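Local atomic coordinates of D-mannose isomerase (Marinomonas mediterranea, PDB entry 5X32), a protein that catalyses the reversible isomerisation of D-mannose to D-fructose and, less efficiently, acts on D-lyxose, while leaving D-glucose untouched. Residues N61-Y66 with L126-S131; E132-I137 with D188-P193; Y277-A282 with E331-Q336; A286-T289 with L294-G297. All coordinates share one frame; numbering follows the deposited sequence.

Contact 1: residues N61-Y66 with L126-S131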
# COMPACT_ATOMS: atom_id res chain seq x y z
N ASN A 61 10.47 -3.24 -0.65
CA ASN A 61 11.36 -2.85 0.44
C ASN A 61 12.80 -2.74 -0.02
O ASN A 61 13.40 -1.66 0.00
CB ASN A 61 11.34 -3.86 1.58
CG ASN A 61 10.14 -3.73 2.48
OD1 ASN A 61 9.09 -3.19 2.09
ND2 ASN A 61 10.28 -4.26 3.70
N PHE A 62 13.33 -3.86 -0.47
CA PHE A 62 14.77 -3.94 -0.71
C PHE A 62 15.16 -3.12 -1.92
O PHE A 62 16.22 -2.50 -1.95
CB PHE A 62 15.22 -5.39 -0.85
CG PHE A 62 15.17 -6.15 0.43
CD1 PHE A 62 16.02 -5.83 1.48
CD2 PHE A 62 14.26 -7.19 0.61
CE1 PHE A 62 15.98 -6.52 2.67
CE2 PHE A 62 14.21 -7.88 1.79
CZ PHE A 62 15.07 -7.55 2.83
N ALA A 63 14.28 -3.07 -2.92
CA ALA A 63 14.55 -2.26 -4.09
C ALA A 63 14.63 -0.78 -3.72
O ALA A 63 15.62 -0.12 -4.02
CB ALA A 63 13.51 -2.48 -5.15
N GLN A 64 13.60 -0.27 -3.04
CA GLN A 64 13.58 1.13 -2.63
C GLN A 64 14.79 1.48 -1.73
O GLN A 64 15.42 2.55 -1.88
CB GLN A 64 12.28 1.42 -1.90
CG GLN A 64 11.05 1.45 -2.80
CD GLN A 64 11.15 2.53 -3.83
OE1 GLN A 64 11.50 3.67 -3.53
NE2 GLN A 64 10.85 2.18 -5.08
N ALA A 65 15.14 0.55 -0.84
CA ALA A 65 16.29 0.78 0.03
C ALA A 65 17.57 0.85 -0.80
O ALA A 65 18.47 1.63 -0.51
CB ALA A 65 16.40 -0.31 1.07
N TYR A 66 17.65 0.04 -1.84
CA TYR A 66 18.83 0.08 -2.68
C TYR A 66 18.89 1.37 -3.47
O TYR A 66 19.96 1.96 -3.64
CB TYR A 66 18.87 -1.12 -3.63
CG TYR A 66 19.94 -0.98 -4.69
CD1 TYR A 66 21.28 -1.18 -4.38
CD2 TYR A 66 19.60 -0.66 -6.00
CE1 TYR A 66 22.25 -1.05 -5.34
CE2 TYR A 66 20.56 -0.53 -6.97
CZ TYR A 66 21.89 -0.73 -6.64
OH TYR A 66 22.85 -0.59 -7.61
N LEU A 126 12.78 -3.31 -12.42
CA LEU A 126 13.26 -2.52 -13.54
C LEU A 126 14.15 -1.37 -13.10
O LEU A 126 15.25 -1.21 -13.63
CB LEU A 126 12.10 -1.98 -14.37
CG LEU A 126 12.54 -1.19 -15.60
CD1 LEU A 126 13.19 -2.11 -16.57
CD2 LEU A 126 11.39 -0.45 -16.24
N GLN A 127 13.70 -0.59 -12.11
CA GLN A 127 14.44 0.60 -11.75
C GLN A 127 15.76 0.23 -11.12
O GLN A 127 16.64 1.07 -11.08
CB GLN A 127 13.71 1.52 -10.77
CG GLN A 127 12.24 1.32 -10.69
CD GLN A 127 11.51 2.54 -10.15
OE1 GLN A 127 11.38 3.58 -10.83
NE2 GLN A 127 11.24 2.51 -8.86
N ILE A 128 15.89 -0.98 -10.55
CA ILE A 128 17.23 -1.39 -10.07
C ILE A 128 18.06 -2.14 -11.15
O ILE A 128 19.14 -2.70 -10.87
CB ILE A 128 17.18 -2.27 -8.78
CG1 ILE A 128 16.35 -3.54 -8.96
CG2 ILE A 128 16.64 -1.48 -7.61
CD1 ILE A 128 16.45 -4.50 -7.76
N GLY A 129 17.55 -2.15 -12.38
CA GLY A 129 18.33 -2.55 -13.54
C GLY A 129 18.05 -3.90 -14.17
O GLY A 129 18.76 -4.32 -15.09
N LEU A 130 16.98 -4.57 -13.75
CA LEU A 130 16.61 -5.79 -14.44
C LEU A 130 15.85 -5.33 -15.66
O LEU A 130 14.64 -5.09 -15.60
CB LEU A 130 15.75 -6.71 -13.57
CG LEU A 130 16.47 -7.70 -12.65
CD1 LEU A 130 17.30 -6.97 -11.61
CD2 LEU A 130 15.49 -8.67 -11.99
N SER A 131 16.59 -5.20 -16.77
CA SER A 131 16.08 -4.65 -18.03
C SER A 131 14.81 -5.35 -18.46
O SER A 131 13.92 -4.76 -19.08
CB SER A 131 17.15 -4.76 -19.12
OG SER A 131 18.44 -4.59 -18.58
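I128 carries the apolar part of this contact, and its CG2 methyl does most of the touching. That methyl lies 3.5 Å from CD2 of Y66, meeting the ring obliquely near the CD2–CE2 side, and 4.1 Å from CB of A63. The phenol comes down beside I128 because CG of Y66 is anti to its backbone N (chi1 169°), which sends the ring out from helix 52-69 toward 126-131. The backbone of helix 52-69 adds a little: the carbonyl O of A63 sits 4.0 Å from the same CG2.

The polar part is looser. Q64 and Q127 bring their amide nitrogens to 3.8 Å, NE2 to NE2, with the amide planes turned 43° apart, and no hydrogen bond joins them. NE2 of Q64 is instead bonded to OD1 of N124, one turn back in the helix that carries Q127.

I128 stands just where helix 112-127 ends. The end is a Schellman motif with G129 at C-prime, its positive phi suited to glycine. Helix 72-89 supplies A78 against I128 and K75 against Y66, while Y386 of helix 379-390 packs on Q64, and A189 of helix 173-190 on Q127.

Contact 2: residues E132-I137 with D188-P193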
# COMPACT_ATOMS: atom_id res chain seq x y z
N GLU A 132 14.76 -6.64 -18.13
CA GLU A 132 13.69 -7.53 -18.53
C GLU A 132 12.34 -7.18 -17.92
O GLU A 132 11.28 -7.50 -18.46
CB GLU A 132 14.07 -8.96 -18.15
CG GLU A 132 13.27 -9.98 -18.89
CD GLU A 132 13.22 -9.68 -20.38
OE1 GLU A 132 14.30 -9.55 -21.00
OE2 GLU A 132 12.10 -9.54 -20.92
N ALA A 133 12.37 -6.51 -16.78
CA ALA A 133 11.16 -6.22 -16.05
C ALA A 133 10.18 -5.42 -16.91
O ALA A 133 8.96 -5.55 -16.76
CB ALA A 133 11.47 -5.48 -14.76
N GLU A 134 10.73 -4.59 -17.79
CA GLU A 134 9.91 -3.76 -18.66
C GLU A 134 8.93 -4.63 -19.42
O GLU A 134 7.76 -4.29 -19.56
CB GLU A 134 10.78 -2.94 -19.61
CG GLU A 134 9.99 -2.03 -20.51
CD GLU A 134 10.79 -0.82 -20.95
OE1 GLU A 134 12.03 -0.88 -20.86
OE2 GLU A 134 10.17 0.21 -21.33
N VAL A 135 9.42 -5.79 -19.84
CA VAL A 135 8.61 -6.80 -20.51
C VAL A 135 7.65 -7.48 -19.53
O VAL A 135 6.46 -7.64 -19.84
CB VAL A 135 9.47 -7.90 -21.20
CG1 VAL A 135 8.61 -9.06 -21.66
CG2 VAL A 135 10.27 -7.31 -22.36
N TRP A 136 8.15 -7.85 -18.35
CA TRP A 136 7.31 -8.48 -17.33
C TRP A 136 6.11 -7.61 -16.99
O TRP A 136 4.97 -8.08 -16.93
CB TRP A 136 8.13 -8.75 -16.07
CG TRP A 136 9.25 -9.68 -16.28
CD1 TRP A 136 9.38 -10.58 -17.29
CD2 TRP A 136 10.42 -9.81 -15.46
NE1 TRP A 136 10.55 -11.27 -17.15
CE2 TRP A 136 11.21 -10.82 -16.04
CE3 TRP A 136 10.87 -9.18 -14.30
CZ2 TRP A 136 12.43 -11.22 -15.49
CZ3 TRP A 136 12.09 -9.57 -13.75
CH2 TRP A 136 12.85 -10.58 -14.35
N ILE A 137 6.37 -6.31 -16.81
CA ILE A 137 5.32 -5.37 -16.50
C ILE A 137 4.30 -5.47 -17.61
O ILE A 137 3.08 -5.68 -17.39
CB ILE A 137 5.85 -3.92 -16.42
CG1 ILE A 137 6.81 -3.75 -15.24
CG2 ILE A 137 4.70 -2.93 -16.35
CD1 ILE A 137 7.52 -2.43 -15.25
N ASP A 188 6.64 5.65 -13.99
CA ASP A 188 7.93 6.23 -13.62
C ASP A 188 9.09 5.36 -14.12
O ASP A 188 10.11 5.86 -14.61
CB ASP A 188 8.05 6.40 -12.10
CG ASP A 188 7.21 7.54 -11.56
OD1 ASP A 188 6.62 8.33 -12.33
OD2 ASP A 188 7.16 7.65 -10.31
N ALA A 189 8.92 4.05 -14.00
CA ALA A 189 9.99 3.12 -14.34
C ALA A 189 10.20 2.99 -15.85
O ALA A 189 11.32 2.73 -16.30
CB ALA A 189 9.70 1.75 -13.73
N THR A 190 9.12 3.15 -16.62
CA THR A 190 9.15 2.84 -18.04
C THR A 190 8.85 4.03 -18.92
O THR A 190 9.19 4.04 -20.10
CB THR A 190 8.11 1.75 -18.43
OG1 THR A 190 6.78 2.24 -18.21
CG2 THR A 190 8.34 0.47 -17.64
N GLN A 191 8.20 5.03 -18.34
CA GLN A 191 7.74 6.21 -19.08
C GLN A 191 6.68 5.89 -20.14
O GLN A 191 6.24 6.78 -20.86
CB GLN A 191 8.93 6.94 -19.71
CG GLN A 191 9.80 7.65 -18.68
CD GLN A 191 9.01 8.72 -17.94
OE1 GLN A 191 8.30 9.52 -18.55
NE2 GLN A 191 9.12 8.72 -16.61
N ASN A 192 6.27 4.62 -20.24
CA ASN A 192 5.18 4.24 -21.13
C ASN A 192 3.85 4.87 -20.69
O ASN A 192 3.20 4.39 -19.77
CB ASN A 192 5.07 2.71 -21.18
CG ASN A 192 3.94 2.21 -22.08
OD1 ASN A 192 3.18 2.99 -22.67
ND2 ASN A 192 3.84 0.89 -22.19
N PRO A 193 3.42 5.92 -21.40
CA PRO A 193 2.26 6.76 -21.03
C PRO A 193 0.92 6.03 -20.98
O PRO A 193 -0.08 6.57 -20.51
CB PRO A 193 2.26 7.83 -22.13
CG PRO A 193 2.88 7.17 -23.29
CD PRO A 193 3.93 6.24 -22.74
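OG1 of T190 is gripped by two backbone groups, the N of N192 just past its helix and the O of A186 inside it, while its methyl faces helix 133-147. The hydroxyl accepts from the N of N192 at 3.2 Å, with an N-H...O angle of 154°, forming an ST turn. With chi1 at 65°, OG1 sits between the backbone N and the carbonyl carbon, and CG2 is left to point toward I137.

There the methyl meets CD1 of I137 tip to tip at 3.8 Å. E134 comes at a slant: its extended chain, with CG anti to the backbone N (chi1 -179°), carries OE2 to 3.9 Å from CB of T190 and CG to 4.1 Å from CG2 of T190. No hydrogen bond crosses between the segments. A glycine at T190 would probably leave I137 CD1 facing a gap and the N-H of N192 without its acceptor.

L126 of helix 112-127 and Y195 of helix 193-212 also pack on T190. Q191 leaves the helix with positive phi, and N192 then N-caps helix 193-212 through OD1 on the N of K194. The arrangement is consistent with the family's (alpha/alpha)6 barrel, whose helices pack side by side.

Contact 3: residues Y277-A282 with E331-Q336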
# COMPACT_ATOMS: atom_id res chain seq x y z
N TYR A 277 -10.54 17.50 0.11
CA TYR A 277 -11.85 17.16 0.66
C TYR A 277 -11.84 15.83 1.43
O TYR A 277 -12.24 15.77 2.61
CB TYR A 277 -12.89 17.10 -0.47
CG TYR A 277 -14.26 16.67 -0.04
CD1 TYR A 277 -14.71 15.36 -0.26
CD2 TYR A 277 -15.12 17.56 0.58
CE1 TYR A 277 -15.99 14.97 0.14
CE2 TYR A 277 -16.39 17.19 0.98
CZ TYR A 277 -16.83 15.90 0.75
OH TYR A 277 -18.10 15.56 1.17
N LEU A 278 -11.36 14.77 0.76
CA LEU A 278 -11.23 13.44 1.34
C LEU A 278 -10.39 13.47 2.60
O LEU A 278 -10.79 12.92 3.62
CB LEU A 278 -10.62 12.45 0.35
CG LEU A 278 -11.54 12.09 -0.82
CD1 LEU A 278 -10.81 11.23 -1.83
CD2 LEU A 278 -12.77 11.37 -0.29
N PHE A 279 -9.24 14.13 2.55
CA PHE A 279 -8.41 14.15 3.74
C PHE A 279 -9.11 14.87 4.89
O PHE A 279 -9.17 14.34 6.00
CB PHE A 279 -7.06 14.81 3.48
CG PHE A 279 -6.13 14.74 4.65
CD1 PHE A 279 -5.17 13.74 4.74
CD2 PHE A 279 -6.20 15.70 5.67
CE1 PHE A 279 -4.31 13.67 5.84
CE2 PHE A 279 -5.35 15.63 6.76
CZ PHE A 279 -4.40 14.62 6.84
N ASP A 280 -9.65 16.07 4.63
CA ASP A 280 -10.27 16.85 5.71
C ASP A 280 -11.37 16.06 6.37
O ASP A 280 -11.43 15.94 7.60
CB ASP A 280 -10.83 18.18 5.18
CG ASP A 280 -9.75 19.14 4.74
OD1 ASP A 280 -8.58 18.96 5.17
OD2 ASP A 280 -10.07 20.09 3.98
N LEU A 281 -12.23 15.49 5.53
CA LEU A 281 -13.36 14.70 5.99
C LEU A 281 -12.91 13.46 6.78
O LEU A 281 -13.42 13.20 7.89
CB LEU A 281 -14.24 14.30 4.81
CG LEU A 281 -15.74 14.29 5.07
CD1 LEU A 281 -16.15 15.48 5.90
CD2 LEU A 281 -16.47 14.31 3.76
N ALA A 282 -11.99 12.67 6.20
CA ALA A 282 -11.52 11.44 6.85
C ALA A 282 -10.87 11.75 8.19
O ALA A 282 -11.28 11.24 9.23
CB ALA A 282 -10.53 10.69 5.96
N GLU A 331 -0.96 25.58 6.76
CA GLU A 331 -0.20 25.06 7.90
C GLU A 331 -1.01 24.07 8.72
O GLU A 331 -0.47 23.36 9.58
CB GLU A 331 0.28 26.18 8.80
CG GLU A 331 1.45 26.93 8.22
CD GLU A 331 2.75 26.22 8.47
OE1 GLU A 331 2.86 25.57 9.53
OE2 GLU A 331 3.66 26.30 7.61
N THR A 332 -2.30 24.00 8.43
CA THR A 332 -3.15 22.98 9.01
C THR A 332 -2.60 21.58 8.73
O THR A 332 -2.52 20.73 9.64
CB THR A 332 -4.57 23.08 8.45
OG1 THR A 332 -5.12 24.34 8.84
CG2 THR A 332 -5.45 21.96 8.97
N TYR A 333 -2.22 21.33 7.48
CA TYR A 333 -1.79 20.01 7.10
C TYR A 333 -0.43 19.71 7.72
O TYR A 333 -0.19 18.61 8.18
CB TYR A 333 -1.75 19.87 5.58
CG TYR A 333 -3.12 20.02 4.98
CD1 TYR A 333 -4.16 19.18 5.36
CD2 TYR A 333 -3.41 21.05 4.07
CE1 TYR A 333 -5.42 19.32 4.84
CE2 TYR A 333 -4.68 21.20 3.54
CZ TYR A 333 -5.68 20.32 3.93
OH TYR A 333 -6.96 20.44 3.44
N TYR A 334 0.44 20.72 7.80
CA TYR A 334 1.71 20.51 8.47
C TYR A 334 1.45 20.08 9.91
O TYR A 334 2.00 19.07 10.37
CB TYR A 334 2.55 21.79 8.44
CG TYR A 334 3.87 21.68 9.17
CD1 TYR A 334 4.95 21.00 8.61
CD2 TYR A 334 4.03 22.22 10.44
CE1 TYR A 334 6.16 20.90 9.29
CE2 TYR A 334 5.22 22.12 11.13
CZ TYR A 334 6.29 21.45 10.55
OH TYR A 334 7.47 21.36 11.25
N LYS A 335 0.59 20.82 10.61
CA LYS A 335 0.28 20.49 11.99
C LYS A 335 -0.28 19.08 12.14
O LYS A 335 0.01 18.39 13.12
CB LYS A 335 -0.69 21.50 12.58
CG LYS A 335 0.04 22.67 13.20
CD LYS A 335 -0.90 23.65 13.89
CE LYS A 335 -1.45 24.60 12.87
NZ LYS A 335 -0.27 25.18 12.17
N GLN A 336 -1.08 18.66 11.16
CA GLN A 336 -1.70 17.34 11.23
C GLN A 336 -0.69 16.23 10.97
O GLN A 336 -0.78 15.15 11.54
CB GLN A 336 -2.87 17.26 10.26
CG GLN A 336 -4.11 17.92 10.81
CD GLN A 336 -5.16 18.13 9.76
OE1 GLN A 336 -4.85 18.34 8.58
NE2 GLN A 336 -6.42 18.02 10.16
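Y333 and D280 make the one hydrogen bond across this contact. OH of Y333 gives its proton to OD1 of D280 at 2.8 Å, meeting the carboxylate on its syn side and 18° out of its plane. The two side chains cross at about a right angle, yet carboxylate and phenol ring are nearly coplanar, with OD1 at the ring's edge.

The aromatic pair is an offset edge-to-face stack. Y333 turns its edge toward the face of F279, the centroids 5.7 Å apart and the planes at 80°; CE1 of Y333 comes to 3.8 Å from CD2 of F279. CG of F279 lies anti to the backbone N, which swings the ring out toward 331-336. A leucine in place of Y333 would probably leave D280 without its hydroxyl mate and strip the edge-on ring from the face of F279.

Q336 adds a polar touch at the rim of the same phenyl: OE1 lies 3.3 Å from CE2 of F279, close to the ring plane.

The short axes of 277-282 and 331-336 pass 12.5 Å apart at 51°, a wide separation spanned by side chains, not backbone. Such packing is consistent with the family's (alpha/alpha)6 barrel. Helix 311-328 closes in with A321 and L324 on F279 and Y325 and T328 on Y333, while T253 of helix 249-265 also packs on F279.

Contact 4: residues A286-T289 with L294-G297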
# COMPACT_ATOMS: atom_id res chain seq x y z
N ALA A 286 -12.12 10.59 11.92
CA ALA A 286 -11.47 9.39 12.48
C ALA A 286 -10.42 9.68 13.54
O ALA A 286 -9.95 8.77 14.25
CB ALA A 286 -10.88 8.58 11.36
N TRP A 287 -10.08 10.95 13.72
CA TRP A 287 -9.06 11.27 14.69
C TRP A 287 -9.61 11.15 16.09
O TRP A 287 -10.67 11.68 16.43
CB TRP A 287 -8.50 12.67 14.47
CG TRP A 287 -7.42 13.01 15.44
CD1 TRP A 287 -7.54 13.74 16.58
CD2 TRP A 287 -6.06 12.61 15.36
NE1 TRP A 287 -6.33 13.85 17.21
CE2 TRP A 287 -5.39 13.15 16.48
CE3 TRP A 287 -5.32 11.85 14.45
CZ2 TRP A 287 -4.03 12.95 16.72
CZ3 TRP A 287 -3.96 11.65 14.69
CH2 TRP A 287 -3.33 12.20 15.81
N ASP A 288 -8.90 10.37 16.90
CA ASP A 288 -9.25 10.14 18.28
C ASP A 288 -8.71 11.31 19.11
O ASP A 288 -7.54 11.33 19.47
CB ASP A 288 -8.70 8.78 18.71
CG ASP A 288 -9.06 8.41 20.13
OD1 ASP A 288 -9.53 9.28 20.89
OD2 ASP A 288 -8.92 7.20 20.45
N THR A 289 -9.60 12.25 19.43
CA THR A 289 -9.21 13.52 20.07
C THR A 289 -8.73 13.40 21.52
O THR A 289 -8.15 14.35 22.05
CB THR A 289 -10.39 14.51 20.08
OG1 THR A 289 -11.57 13.83 20.52
CG2 THR A 289 -10.60 15.08 18.68
N LEU A 294 -5.74 7.79 14.15
CA LEU A 294 -6.97 7.55 13.42
C LEU A 294 -7.53 6.16 13.66
O LEU A 294 -6.82 5.14 13.60
CB LEU A 294 -6.78 7.74 11.92
CG LEU A 294 -6.29 9.10 11.47
CD1 LEU A 294 -5.42 8.93 10.26
CD2 LEU A 294 -7.47 10.06 11.20
N HIS A 295 -8.81 6.15 13.98
CA HIS A 295 -9.59 4.94 14.05
C HIS A 295 -9.67 4.25 12.70
O HIS A 295 -9.40 4.86 11.66
CB HIS A 295 -10.99 5.26 14.59
CG HIS A 295 -10.97 5.78 15.99
ND1 HIS A 295 -11.79 6.79 16.42
CD2 HIS A 295 -10.23 5.41 17.06
CE1 HIS A 295 -11.54 7.04 17.69
NE2 HIS A 295 -10.60 6.21 18.11
N TYR A 296 -10.02 2.97 12.71
CA TYR A 296 -9.96 2.16 11.51
C TYR A 296 -11.14 2.38 10.57
O TYR A 296 -10.98 2.32 9.36
CB TYR A 296 -9.89 0.69 11.91
CG TYR A 296 -9.60 -0.26 10.78
CD1 TYR A 296 -8.48 -0.09 9.96
CD2 TYR A 296 -10.42 -1.34 10.55
CE1 TYR A 296 -8.20 -0.98 8.95
CE2 TYR A 296 -10.15 -2.24 9.54
CZ TYR A 296 -9.04 -2.06 8.74
OH TYR A 296 -8.79 -2.97 7.73
N GLY A 297 -12.32 2.64 11.12
CA GLY A 297 -13.49 2.77 10.28
C GLY A 297 -14.66 3.43 10.97
O GLY A 297 -14.86 3.27 12.19
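L294 pairs with W287 in a single beta bridge, their CA atoms 4.5 Å apart. Its CD2 packs on CB of A286 at 3.7 Å, and its CG lies 4.2 Å from CE3 of W287, the two side chains crossing at about a right angle. The CA-H of L294 also points at O of A286, at 3.3 Å, a weak contact beside the stronger bond that follows.

H295 supplies that bond: its backbone N donates to O of A286 at 2.9 Å and nearly straight, 169° at the hydrogen, though the donor is tilted from the carbonyl plane. The imidazole then reaches back to 286-289. With CG anti to its carbonyl carbon (chi1 -64°), the ring passes alongside the carbonyl of A286 and extends to D288, where NE2 gives a weak bond to OD2 at 3.0 Å and 144°. Ring and carboxylate planes are set obliquely. OD2 of D288 has a second partner in the salt bridge to K309, so two groups share one carboxylate oxygen.

Y296 turns away and stacks on Y310, and with G297 it faces D306 in a classic beta bulge.

The bridge thus ties the residue just past helix 271-286 to the residues leading into strand 297-298. Strand 304-310 lays V304 and P307 on H295, helix 311-328 covers L294 through V313 and S317, and L340 of helix 331-347 packs on both L294 and W287.

From the N terminus, contact 1 comes first, closing the run from helix 52-69 to the end of helix 112-127. Contact 2 opens at the very next residue and joins helix 133-147 to the end of helix 173-190. The two are in series yet touch: L126 packs on A133 and E134 as well as on A189 and T190. Contact 3 follows much later, pairing helix 271-286 with helix 331-347, and contact 4 falls within its span, folding the short loop between helix 271-286 and strand 297-298. Contacts 3 and 4 have centres 13 Å apart; contact 4 lies across the chain's centre from contacts 1 and 2.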